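Local coordinates for protein prophenoloxidase b (Marsupenaeus japonicus, PDB 3WKY) that is the inactive precursor of a type 3 copper phenoloxidase that, once activated, probably hydroxylates monophenols and oxidises o-diphenols in crustacean hemolymph, at residues D346-P350 and D351-N355; R141-T145 and F146-K150; D536-P540 and G541-I545; A55-G58 and S59-I63; V440-E443 and N444-H447. All coordinates share one frame; numbering follows the deposited sequence.

Contact 1: residues D346-P350 and D351-N355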
loop_
_atom_site.group_PDB
_atom_site.type_symbol
_atom_site.label_atom_id
_atom_site.label_comp_id
_atom_site.label_asym_id
_atom_site.label_seq_id
_atom_site.Cartn_x
_atom_site.Cartn_y
_atom_site.Cartn_z
ATOM N N ASP A 346 6.822 3.577 40.194
ATOM C CA ASP A 346 7.361 2.506 41.036
ATOM C C ASP A 346 6.900 1.140 40.521
ATOM O O ASP A 346 6.160 0.409 41.188
ATOM C CB ASP A 346 6.911 2.725 42.480
ATOM C CG ASP A 346 7.450 1.674 43.433
ATOM O OD1 ASP A 346 8.558 1.156 43.191
ATOM O OD2 ASP A 346 6.749 1.371 44.422
ATOM N N SER A 347 7.337 0.795 39.314
ATOM C CA SER A 347 6.856 -0.413 38.655
ATOM C C SER A 347 7.337 -1.676 39.369
ATOM O O SER A 347 8.489 -1.738 39.819
ATOM C CB SER A 347 7.375 -0.448 37.207
ATOM O OG SER A 347 7.064 -1.690 36.602
ATOM N N VAL A 348 6.481 -2.691 39.438
ATOM C CA VAL A 348 6.911 -3.988 39.956
ATOM C C VAL A 348 7.947 -4.670 39.062
ATOM O O VAL A 348 8.664 -5.562 39.517
ATOM C CB VAL A 348 5.739 -4.967 40.230
ATOM C CG1 VAL A 348 4.807 -4.393 41.295
ATOM C CG2 VAL A 348 4.975 -5.282 38.945
ATOM N N ASN A 349 8.059 -4.254 37.801
ATOM C CA ASN A 349 8.969 -4.957 36.900
ATOM C C ASN A 349 9.300 -4.144 35.647
ATOM O O ASN A 349 8.739 -4.394 34.574
ATOM C CB ASN A 349 8.347 -6.306 36.507
ATOM C CG ASN A 349 9.376 -7.318 36.026
ATOM O OD1 ASN A 349 10.458 -6.960 35.559
ATOM N ND2 ASN A 349 9.035 -8.594 36.136
ATOM N N PRO A 350 10.194 -3.156 35.788
ATOM C CA PRO A 350 10.579 -2.287 34.668
ATOM C C PRO A 350 11.016 -3.063 33.432
ATOM O O PRO A 350 10.677 -2.646 32.315
ATOM C CB PRO A 350 11.762 -1.498 35.240
ATOM C CG PRO A 350 11.442 -1.390 36.703
ATOM C CD PRO A 350 10.790 -2.706 37.064
ATOM N N ASP A 351 11.754 -4.160 33.608
ATOM C CA ASP A 351 12.305 -4.878 32.450
ATOM C C ASP A 351 11.212 -5.558 31.630
ATOM O O ASP A 351 11.375 -5.787 30.433
ATOM C CB ASP A 351 13.336 -5.932 32.871
ATOM C CG ASP A 351 14.653 -5.331 33.317
ATOM O OD1 ASP A 351 14.822 -4.097 33.247
ATOM O OD2 ASP A 351 15.539 -6.114 33.715
ATOM N N VAL A 352 10.099 -5.873 32.282
ATOM C CA VAL A 352 9.003 -6.575 31.623
ATOM C C VAL A 352 7.888 -5.634 31.141
ATOM O O VAL A 352 7.404 -5.777 30.007
ATOM C CB VAL A 352 8.456 -7.701 32.537
ATOM C CG1 VAL A 352 7.081 -8.199 32.066
ATOM C CG2 VAL A 352 9.472 -8.848 32.576
ATOM N N TYR A 353 7.499 -4.667 31.980
ATOM C CA TYR A 353 6.378 -3.759 31.653
ATOM C C TYR A 353 6.823 -2.403 31.111
ATOM O O TYR A 353 6.014 -1.656 30.548
ATOM C CB TYR A 353 5.406 -3.588 32.853
ATOM C CG TYR A 353 4.888 -4.911 33.337
ATOM C CD1 TYR A 353 4.037 -5.672 32.547
ATOM C CD2 TYR A 353 5.281 -5.428 34.570
ATOM C CE1 TYR A 353 3.574 -6.916 32.975
ATOM C CE2 TYR A 353 4.822 -6.657 35.006
ATOM C CZ TYR A 353 3.976 -7.399 34.204
ATOM O OH TYR A 353 3.516 -8.620 34.632
ATOM N N GLY A 354 8.099 -2.071 31.304
ATOM C CA GLY A 354 8.696 -0.912 30.651
ATOM C C GLY A 354 8.308 0.454 31.189
ATOM O O GLY A 354 8.159 0.661 32.403
ATOM N N ASN A 355 8.145 1.398 30.267
ATOM C CA ASN A 355 7.950 2.803 30.596
ATOM C C ASN A 355 7.089 3.408 29.488
ATOM O O ASN A 355 7.476 4.396 28.851
ATOM C CB ASN A 355 9.324 3.499 30.667
ATOM C CG ASN A 355 9.243 4.929 31.215
ATOM O OD1 ASN A 355 8.301 5.278 31.921
ATOM N ND2 ASN A 355 10.244 5.760 30.881
HETATM O O HOH W 1 6.674 -0.849 34.117
HETATM O O HOH W 2 12.873 -5.203 36.017
#
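N349, at the N-cap position of the short helix 350-353, packs its side chain against V352 and Y353 of the one turn it starts. Its carbonyl oxygen takes two backbone donors: Y353 N at 2.9 Å from N349 O, nearly in line with the carbonyl bond (C=O...N 173°; N-H...O 175°), and V352 N, which approaches from above the carbonyl plane. With CG anti to the backbone N (chi1 -158°), the amide lies beside V352, ND2 being 3.6 Å from CG2 of that valine, while N349 CB rests 3.7 Å from Y353 CD2. N349 ND2 and Y353 OH both bond to the backbone of I314, at the end of strand 312-314. On the other branch, one water donates to N349 OD1 (3.0 Å) and accepts from D351 N. Before the cap, S347 OG accepts from N349 N at 3.0 Å, an ST turn. G354, with positive phi, ends the helix, its N bonded to P350 O; helix 356-365 follows, carrying H357 and H361 of the dicopper-oxygen pocket. Buried N349 therefore has ND2, OD1, N and O all provided with partners, which probably fixes its amide rotation and ties the helix start to strand 312-314.

Contact 2: residues R141-T145 and F146-K150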
loop_
_atom_site.group_PDB
_atom_site.type_symbol
_atom_site.label_atom_id
_atom_site.label_comp_id
_atom_site.label_asym_id
_atom_site.label_seq_id
_atom_site.Cartn_x
_atom_site.Cartn_y
_atom_site.Cartn_z
ATOM N N ARG A 141 5.890 30.056 27.781
ATOM C CA ARG A 141 5.270 28.734 27.645
ATOM C C ARG A 141 3.795 28.791 27.296
ATOM O O ARG A 141 3.218 27.766 26.925
ATOM C CB ARG A 141 5.449 27.892 28.923
ATOM C CG ARG A 141 6.900 27.596 29.312
ATOM C CD ARG A 141 7.624 26.680 28.322
ATOM N NE ARG A 141 8.714 25.960 28.975
ATOM C CZ ARG A 141 9.968 26.407 29.074
ATOM N NH1 ARG A 141 10.312 27.589 28.569
ATOM N NH2 ARG A 141 10.883 25.674 29.690
ATOM N N PHE A 142 3.180 29.973 27.400
ATOM C CA PHE A 142 1.727 30.089 27.292
ATOM C C PHE A 142 1.276 31.110 26.247
ATOM O O PHE A 142 0.118 31.110 25.831
ATOM C CB PHE A 142 1.123 30.451 28.664
ATOM C CG PHE A 142 1.592 29.562 29.774
ATOM C CD1 PHE A 142 0.975 28.331 30.003
ATOM C CD2 PHE A 142 2.659 29.937 30.573
ATOM C CE1 PHE A 142 1.414 27.501 31.012
ATOM C CE2 PHE A 142 3.108 29.105 31.591
ATOM C CZ PHE A 142 2.478 27.883 31.810
ATOM N N VAL A 143 2.196 31.977 25.838
ATOM C CA VAL A 143 1.875 33.114 24.975
ATOM C C VAL A 143 2.621 32.940 23.646
ATOM O O VAL A 143 3.808 32.624 23.652
ATOM C CB VAL A 143 2.316 34.437 25.655
ATOM C CG1 VAL A 143 2.055 35.638 24.760
ATOM C CG2 VAL A 143 1.610 34.602 27.013
ATOM N N PRO A 144 1.921 33.130 22.512
ATOM C CA PRO A 144 2.544 32.841 21.212
ATOM C C PRO A 144 3.767 33.686 20.952
ATOM O O PRO A 144 3.860 34.830 21.412
ATOM C CB PRO A 144 1.462 33.224 20.205
ATOM C CG PRO A 144 0.177 33.142 20.973
ATOM C CD PRO A 144 0.517 33.548 22.370
ATOM N N THR A 145 4.697 33.110 20.205
ATOM C CA THR A 145 5.919 33.782 19.794
ATOM C C THR A 145 5.675 35.211 19.321
ATOM O O THR A 145 6.344 36.146 19.775
ATOM C CB THR A 145 6.558 33.005 18.646
ATOM O OG1 THR A 145 6.873 31.674 19.089
ATOM C CG2 THR A 145 7.824 33.707 18.152
ATOM N N PHE A 146 4.706 35.384 18.426
ATOM C CA PHE A 146 4.502 36.692 17.824
ATOM C C PHE A 146 4.044 37.736 18.839
ATOM O O PHE A 146 4.385 38.910 18.710
ATOM C CB PHE A 146 3.594 36.620 16.581
ATOM C CG PHE A 146 2.114 36.524 16.879
ATOM C CD1 PHE A 146 1.527 35.313 17.196
ATOM C CD2 PHE A 146 1.305 37.642 16.773
ATOM C CE1 PHE A 146 0.167 35.217 17.438
ATOM C CE2 PHE A 146 -0.056 37.556 17.010
ATOM C CZ PHE A 146 -0.623 36.340 17.351
ATOM N N ILE A 147 3.311 37.304 19.860
ATOM C CA ILE A 147 2.844 38.212 20.901
ATOM C C ILE A 147 3.973 38.647 21.837
ATOM O O ILE A 147 4.072 39.824 22.198
ATOM C CB ILE A 147 1.705 37.584 21.698
ATOM C CG1 ILE A 147 0.539 37.308 20.758
ATOM C CG2 ILE A 147 1.239 38.521 22.815
ATOM C CD1 ILE A 147 -0.023 38.582 20.158
ATOM N N ILE A 148 4.816 37.700 22.234
ATOM C CA ILE A 148 6.003 38.034 23.013
ATOM C C ILE A 148 6.904 39.001 22.223
ATOM O O ILE A 148 7.414 39.976 22.778
ATOM C CB ILE A 148 6.784 36.771 23.431
ATOM C CG1 ILE A 148 5.927 35.882 24.343
ATOM C CG2 ILE A 148 8.118 37.138 24.087
ATOM C CD1 ILE A 148 5.554 36.511 25.696
ATOM N N ASN A 149 7.080 38.740 20.929
ATOM C CA ASN A 149 7.898 39.620 20.099
ATOM C C ASN A 149 7.254 40.998 19.932
ATOM O O ASN A 149 7.952 42.021 19.947
ATOM C CB ASN A 149 8.203 38.976 18.744
ATOM C CG ASN A 149 9.090 37.756 18.872
ATOM O OD1 ASN A 149 9.800 37.597 19.864
ATOM N ND2 ASN A 149 9.058 36.887 17.867
ATOM N N LYS A 150 5.932 41.028 19.809
ATOM C CA LYS A 150 5.196 42.287 19.735
ATOM C C LYS A 150 5.329 43.071 21.041
ATOM O O LYS A 150 5.446 44.294 21.025
ATOM C CB LYS A 150 3.721 42.040 19.417
ATOM C CG LYS A 150 2.876 43.302 19.382
ATOM C CD LYS A 150 1.434 43.005 18.995
ATOM C CE LYS A 150 0.635 44.295 18.813
ATOM N NZ LYS A 150 -0.743 44.048 18.283
#
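V143 and I148 close a hydrophobic staple at the start of helix 145-160: P144 is the N-cap, V143 is the residue before it, and I148 is the fourth residue of the helix, the two positions that define this motif. I148 can be traced outward. Its CB lies 3.7 Å from T145 O, over the backbone of the first turn. CG1, anti to the carbonyl carbon (chi1 -63°), leans back toward the chain entering the helix, where it sits 3.7 Å from P144 O and a little farther from V143 CG1. CD1, at the tip, reaches the valine itself, 3.7 Å from V143 CG1 and 3.8 Å from V143 CB. The same methyl of V143 serves a second partner, since V143 CG1 is 3.6 Å from I147 CG2 and the two side chains cross at about a right angle. Alongside the staple the backbone begins its helical pattern: I148 N donates to P144 O at 3.1 Å with an N-H...O angle of 169°, I147 N adds a weak bond to the same oxygen, and N149 N donates to T145 O. The T145 hydroxyl hydrogen-bonds to T264 OG1, and T145 packs on G268 of a third subunit, so the helix start also lies at a subunit interface. P144 and I147 both pack on W170 in the same copper-containing domain. The side chains of P144 and I147 lie side by side, pointing the same way, with P144 CD 4.1 Å from I147 CG1.

Contact 3: residues D536-P540 and G541-I545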
loop_
_atom_site.group_PDB
_atom_site.type_symbol
_atom_site.label_atom_id
_atom_site.label_comp_id
_atom_site.label_asym_id
_atom_site.label_seq_id
_atom_site.Cartn_x
_atom_site.Cartn_y
_atom_site.Cartn_z
ATOM N N ASP A 536 -20.840 17.147 57.813
ATOM C CA ASP A 536 -21.022 17.077 59.256
ATOM C C ASP A 536 -21.914 15.870 59.522
ATOM O O ASP A 536 -22.678 15.464 58.643
ATOM C CB ASP A 536 -21.708 18.345 59.772
ATOM C CG ASP A 536 -20.874 19.593 59.554
ATOM O OD1 ASP A 536 -19.634 19.515 59.704
ATOM O OD2 ASP A 536 -21.458 20.651 59.237
ATOM N N PRO A 537 -21.816 15.281 60.724
ATOM C CA PRO A 537 -22.743 14.209 61.111
ATOM C C PRO A 537 -24.198 14.610 60.862
ATOM O O PRO A 537 -24.569 15.761 61.106
ATOM C CB PRO A 537 -22.488 14.061 62.612
ATOM C CG PRO A 537 -21.059 14.461 62.777
ATOM C CD PRO A 537 -20.824 15.565 61.778
ATOM N N ILE A 538 -24.998 13.676 60.355
ATOM C CA ILE A 538 -26.391 13.944 60.027
ATOM C C ILE A 538 -27.273 13.453 61.177
ATOM O O ILE A 538 -27.217 12.278 61.543
ATOM C CB ILE A 538 -26.806 13.200 58.726
ATOM C CG1 ILE A 538 -25.839 13.526 57.580
ATOM C CG2 ILE A 538 -28.222 13.559 58.313
ATOM C CD1 ILE A 538 -25.921 14.955 57.117
ATOM N N ALA A 539 -28.059 14.355 61.752
ATOM C CA ALA A 539 -28.987 13.993 62.826
ATOM C C ALA A 539 -30.095 13.116 62.270
ATOM O O ALA A 539 -30.432 13.219 61.084
ATOM C CB ALA A 539 -29.587 15.246 63.448
ATOM N N PRO A 540 -30.684 12.264 63.125
ATOM C CA PRO A 540 -31.882 11.537 62.704
ATOM C C PRO A 540 -32.879 12.503 62.083
ATOM O O PRO A 540 -33.036 13.620 62.582
ATOM C CB PRO A 540 -32.418 10.976 64.022
ATOM C CG PRO A 540 -31.170 10.718 64.817
ATOM C CD PRO A 540 -30.233 11.860 64.470
ATOM N N GLY A 541 -33.506 12.098 60.983
ATOM C CA GLY A 541 -34.408 12.974 60.260
ATOM C C GLY A 541 -33.824 13.574 58.987
ATOM O O GLY A 541 -32.773 13.154 58.491
ATOM N N ILE A 542 -34.517 14.586 58.477
ATOM C CA ILE A 542 -34.176 15.213 57.205
ATOM C C ILE A 542 -33.097 16.288 57.346
ATOM O O ILE A 542 -33.085 17.043 58.311
ATOM C CB ILE A 542 -35.448 15.795 56.542
ATOM C CG1 ILE A 542 -36.301 14.657 55.979
ATOM C CG2 ILE A 542 -35.108 16.797 55.449
ATOM C CD1 ILE A 542 -37.466 15.118 55.138
ATOM N N ALA A 543 -32.170 16.342 56.388
ATOM C CA ALA A 543 -31.139 17.379 56.390
ATOM C C ALA A 543 -30.945 17.937 54.988
ATOM O O ALA A 543 -31.192 17.247 53.991
ATOM C CB ALA A 543 -29.821 16.844 56.940
ATOM N N TYR A 544 -30.524 19.194 54.927
ATOM C CA TYR A 544 -30.212 19.852 53.668
ATOM C C TYR A 544 -28.731 20.170 53.679
ATOM O O TYR A 544 -28.229 20.781 54.626
ATOM C CB TYR A 544 -31.030 21.135 53.511
ATOM C CG TYR A 544 -32.520 20.920 53.671
ATOM C CD1 TYR A 544 -33.286 20.449 52.616
ATOM C CD2 TYR A 544 -33.158 21.182 54.881
ATOM C CE1 TYR A 544 -34.642 20.240 52.753
ATOM C CE2 TYR A 544 -34.520 20.978 55.022
ATOM C CZ TYR A 544 -35.254 20.506 53.954
ATOM O OH TYR A 544 -36.607 20.297 54.073
ATOM N N ILE A 545 -28.018 19.733 52.645
ATOM C CA ILE A 545 -26.589 19.998 52.562
ATOM C C ILE A 545 -26.343 20.835 51.315
ATOM O O ILE A 545 -26.684 20.421 50.201
ATOM C CB ILE A 545 -25.756 18.704 52.502
ATOM C CG1 ILE A 545 -25.967 17.865 53.764
ATOM C CG2 ILE A 545 -24.284 19.030 52.354
ATOM C CD1 ILE A 545 -26.742 16.598 53.525
HETATM O O HOH W 3 -30.986 15.561 60.042
#
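I538 and A543 face each other with their CA atoms 6.9 Å apart where the chain swings through P540 and G541 into strand 541-548; the two segments form no direct hydrogen bond with each other, and G541 takes the turn at phi 103°, psi -166°. The contact across the bend is apolar and is carried by both branches of I538. Its CG2, anti to the backbone N, meets A543 CB at 3.9 Å. The other branch, CG1, stands beside the backbone N (chi1 -53°) and sends CD1 further along the strand, where it meets I545 CD1 tip to tip at 4.0 Å. A543 and I545 present the same strand face to I538, whereas I542 and Y544, alternating with them, point away. Near the bend, a water lies 2.6 Å from A539 O and makes a weak bond to I542 O at 3.1 Å; other acceptors compete for its protons. Residues 541-545 are held by backbone bonds from G541, A543 and I545 to strand 485-493, and I538 O accepts from N493 ND2 of that strand. I538 and I545 also touch M501 of strand 501-509, in the other sheet. Leaving edge strand 528-534 of the larger sheet and entering edge strand 541-548 of the three-stranded one, the loop makes an intersheet crossing with its isoleucine turned inward, as expected of a beta sandwich such as the hemocyanin ig-like domain.

Contact 4: residues A55-G58 and S59-I63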
loop_
_atom_site.group_PDB
_atom_site.type_symbol
_atom_site.label_atom_id
_atom_site.label_comp_id
_atom_site.label_asym_id
_atom_site.label_seq_id
_atom_site.Cartn_x
_atom_site.Cartn_y
_atom_site.Cartn_z
ATOM N N ALA A 55 29.308 18.938 45.406
ATOM C CA ALA A 55 29.425 17.517 45.711
ATOM C C ALA A 55 28.079 16.906 46.112
ATOM O O ALA A 55 27.914 15.688 46.080
ATOM C CB ALA A 55 30.448 17.301 46.814
ATOM N N LYS A 56 27.132 17.752 46.504
ATOM C CA LYS A 56 25.828 17.288 46.958
ATOM C C LYS A 56 24.801 17.251 45.832
ATOM O O LYS A 56 23.683 16.779 46.038
ATOM C CB LYS A 56 25.277 18.223 48.036
ATOM C CG LYS A 56 25.958 18.174 49.386
ATOM C CD LYS A 56 25.303 19.205 50.300
ATOM C CE LYS A 56 25.803 19.120 51.728
ATOM N NZ LYS A 56 25.185 20.204 52.544
ATOM N N LEU A 57 25.165 17.762 44.660
ATOM C CA LEU A 57 24.165 18.068 43.634
ATOM C C LEU A 57 23.775 16.903 42.723
ATOM O O LEU A 57 22.885 17.051 41.888
ATOM C CB LEU A 57 24.589 19.284 42.804
ATOM C CG LEU A 57 24.515 20.615 43.551
ATOM C CD1 LEU A 57 25.081 21.753 42.715
ATOM C CD2 LEU A 57 23.081 20.916 43.965
ATOM N N GLY A 58 24.417 15.750 42.894
ATOM C CA GLY A 58 24.124 14.597 42.063
ATOM C C GLY A 58 24.287 14.911 40.585
ATOM O O GLY A 58 25.324 15.424 40.167
ATOM N N SER A 59 23.254 14.629 39.794
ATOM C CA SER A 59 23.325 14.834 38.350
ATOM C C SER A 59 22.724 16.169 37.921
ATOM O O SER A 59 22.581 16.423 36.725
ATOM C CB SER A 59 22.602 13.702 37.617
ATOM O OG SER A 59 21.210 13.729 37.911
ATOM N N ALA A 60 22.378 17.017 38.888
ATOM C CA ALA A 60 21.677 18.273 38.592
ATOM C C ALA A 60 22.338 19.138 37.519
ATOM O O ALA A 60 21.656 19.760 36.701
ATOM C CB ALA A 60 21.468 19.085 39.865
ATOM N N LEU A 61 23.666 19.179 37.528
ATOM C CA LEU A 61 24.408 20.060 36.628
ATOM C C LEU A 61 24.593 19.473 35.231
ATOM O O LEU A 61 25.073 20.159 34.331
ATOM C CB LEU A 61 25.777 20.399 37.232
ATOM C CG LEU A 61 25.904 21.658 38.094
ATOM C CD1 LEU A 61 24.759 21.792 39.067
ATOM C CD2 LEU A 61 27.233 21.651 38.846
ATOM N N SER A 62 24.223 18.209 35.053
ATOM C CA SER A 62 24.428 17.521 33.774
ATOM C C SER A 62 23.509 18.005 32.646
ATOM O O SER A 62 23.777 17.745 31.474
ATOM C CB SER A 62 24.269 16.011 33.942
ATOM O OG SER A 62 22.913 15.655 34.157
ATOM N N ILE A 63 22.427 18.694 32.987
ATOM C CA ILE A 63 21.529 19.205 31.955
ATOM C C ILE A 63 22.006 20.579 31.506
ATOM O O ILE A 63 22.071 21.509 32.308
ATOM C CB ILE A 63 20.064 19.297 32.442
ATOM C CG1 ILE A 63 19.647 17.999 33.142
ATOM C CG2 ILE A 63 19.132 19.645 31.276
ATOM C CD1 ILE A 63 19.797 16.746 32.313
HETATM O O HOH W 4 25.638 17.541 38.813
#
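L57 and L61 touch through their end methyls, CD1 of L57 lying 3.7 Å from CD1 of L61, the two side chains meeting at a slant; L57 CG, anti to the carbonyl carbon, carries its CD1 there. A60, just before L61, also points its CB toward 55-58, 3.2 Å from L57 O and 4.3 Å from L57 CB. One direct bond joins the segments: A60 N donates to L57 O at 3.0 Å (N-H...O 159°), the donor tilted from the carbonyl plane. This closes a type II' beta turn, L57 to A60, in which G58 holds the second position at phi 56°, psi -127°, angles easy for glycine. The turn belongs to the loop between helices 51-54 and 74-89 of the all-alpha domain. A water links the turn to the next residue, donating to G58 O and accepting from L61 N at 2.9 Å. Beyond the turn, S59 O is gripped twice by S62, by N and by OG at 2.7 Å, the hydroxyl arriving in the carbonyl plane. Farther out, S59 OG bonds to D82 on helix 74-89, A60 packs on L83 of that helix, and L61 rests against L49 and V107.

Contact 5: residues V440-E443 and N444-H447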
loop_
_atom_site.group_PDB
_atom_site.type_symbol
_atom_site.label_atom_id
_atom_site.label_comp_id
_atom_site.label_asym_id
_atom_site.label_seq_id
_atom_site.Cartn_x
_atom_site.Cartn_y
_atom_site.Cartn_z
ATOM N N VAL A 440 -32.260 36.320 36.730
ATOM C CA VAL A 440 -32.123 35.235 37.690
ATOM C C VAL A 440 -32.207 33.915 36.932
ATOM O O VAL A 440 -33.208 33.626 36.269
ATOM C CB VAL A 440 -33.204 35.281 38.793
ATOM C CG1 VAL A 440 -33.055 34.082 39.729
ATOM C CG2 VAL A 440 -33.108 36.588 39.581
ATOM N N SER A 441 -31.145 33.121 37.007
ATOM C CA SER A 441 -31.100 31.843 36.310
ATOM C C SER A 441 -32.158 30.880 36.829
ATOM O O SER A 441 -32.292 30.698 38.042
ATOM C CB SER A 441 -29.716 31.204 36.460
ATOM O OG SER A 441 -28.715 32.026 35.891
ATOM N N PRO A 442 -32.912 30.258 35.916
ATOM C CA PRO A 442 -33.821 29.178 36.291
ATOM C C PRO A 442 -33.022 28.084 36.981
ATOM O O PRO A 442 -31.812 27.959 36.766
ATOM C CB PRO A 442 -34.332 28.677 34.943
ATOM C CG PRO A 442 -34.254 29.864 34.059
ATOM C CD PRO A 442 -33.034 30.618 34.494
ATOM N N GLU A 443 -33.696 27.308 37.812
ATOM C CA GLU A 443 -33.084 26.210 38.553
ATOM C C GLU A 443 -32.473 25.182 37.603
ATOM O O GLU A 443 -33.038 24.912 36.544
ATOM C CB GLU A 443 -34.161 25.529 39.389
ATOM C CG GLU A 443 -33.675 24.890 40.664
ATOM C CD GLU A 443 -34.818 24.613 41.625
ATOM O OE1 GLU A 443 -35.142 23.423 41.835
ATOM O OE2 GLU A 443 -35.389 25.588 42.166
ATOM N N ASN A 444 -31.339 24.606 38.001
ATOM C CA ASN A 444 -30.677 23.526 37.264
ATOM C C ASN A 444 -30.117 23.923 35.902
ATOM O O ASN A 444 -29.935 23.070 35.024
ATOM C CB ASN A 444 -31.603 22.316 37.148
ATOM C CG ASN A 444 -32.088 21.848 38.491
ATOM O OD1 ASN A 444 -31.294 21.692 39.423
ATOM N ND2 ASN A 444 -33.401 21.639 38.617
ATOM N N LEU A 445 -29.847 25.216 35.746
ATOM C CA LEU A 445 -29.240 25.755 34.535
ATOM C C LEU A 445 -27.922 26.437 34.869
ATOM O O LEU A 445 -27.860 27.295 35.760
ATOM C CB LEU A 445 -30.185 26.748 33.848
ATOM C CG LEU A 445 -29.659 27.494 32.614
ATOM C CD1 LEU A 445 -29.372 26.537 31.457
ATOM C CD2 LEU A 445 -30.629 28.587 32.168
ATOM N N LEU A 446 -26.859 26.044 34.168
ATOM C CA LEU A 446 -25.545 26.656 34.359
ATOM C C LEU A 446 -25.111 27.324 33.063
ATOM O O LEU A 446 -25.501 26.888 31.972
ATOM C CB LEU A 446 -24.510 25.604 34.770
ATOM C CG LEU A 446 -24.791 24.836 36.065
ATOM C CD1 LEU A 446 -23.652 23.868 36.369
ATOM C CD2 LEU A 446 -24.989 25.800 37.227
ATOM N N HIS A 447 -24.317 28.387 33.169
ATOM C CA HIS A 447 -23.852 29.072 31.969
ATOM C C HIS A 447 -22.337 29.108 31.873
ATOM O O HIS A 447 -21.629 28.964 32.865
ATOM C CB HIS A 447 -24.376 30.511 31.899
ATOM C CG HIS A 447 -25.846 30.614 31.652
ATOM N ND1 HIS A 447 -26.757 30.803 32.668
ATOM C CD2 HIS A 447 -26.566 30.551 30.504
ATOM C CE1 HIS A 447 -27.977 30.856 32.156
ATOM N NE2 HIS A 447 -27.888 30.707 30.849
HETATM O O HOH W 5 -29.326 27.654 37.933
HETATM O O HOH W 6 -34.623 20.602 41.103
#
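P442 and L445 lie side by side and point the same way, with P442 CD 3.9 Å from L445 CD2. L445 has CG anti to the backbone N (chi1 175°), which brings CD2 to the proline ring. E443 and N444, the two central residues of the turn, also run alongside one another, but their flat ends are set almost perpendicular, the carboxylate and amide planes being 85° apart. A water joins these ends, donating to E443 OE1 and accepting from N444 ND2 at 3.0 Å; since E443 is modelled in two positions, this bridge describes only one of them. All four residues form a type II beta turn, P442 to L445, with N444 in the third position at positive phi, leading into strand 445-456 of the ig-like domain. The turn lacks its closing bond: P442 O and L445 N stand 3.5 Å apart without a hydrogen bond, and a water donates to P442 O at 2.8 Å and to L445 O at 2.6 Å. S441 OG approaches the H447 ring at its edge, in the ring plane, 4.0 Å from ND1; both S441 OG and H447 ND1 bond to E432 OE1, although S441 too has a second conformer. N444 OD1 accepts from V430 N of strand 424-432, and the E443 side chain touches the sugar carried by N427.

Contacts 1 and 2 both belong to the copper-containing domain, yet their centres are 40 Å apart and their nearest atoms about 20 Å. Of the five, only contact 1 runs in sequence straight into a helix that bears histidines of the copper site. Contact 4, in the all-alpha domain, comes within about 10 Å of contact 2 and about 15 Å of contact 1, measured between nearest atoms, without touching either. Contacts 3 and 5 share the ig-like domain, with centres 26 Å apart, each at the start of a strand. The widest separation, 56 Å between centres, divides contacts 3 and 4, on opposite sides of the chain's centre.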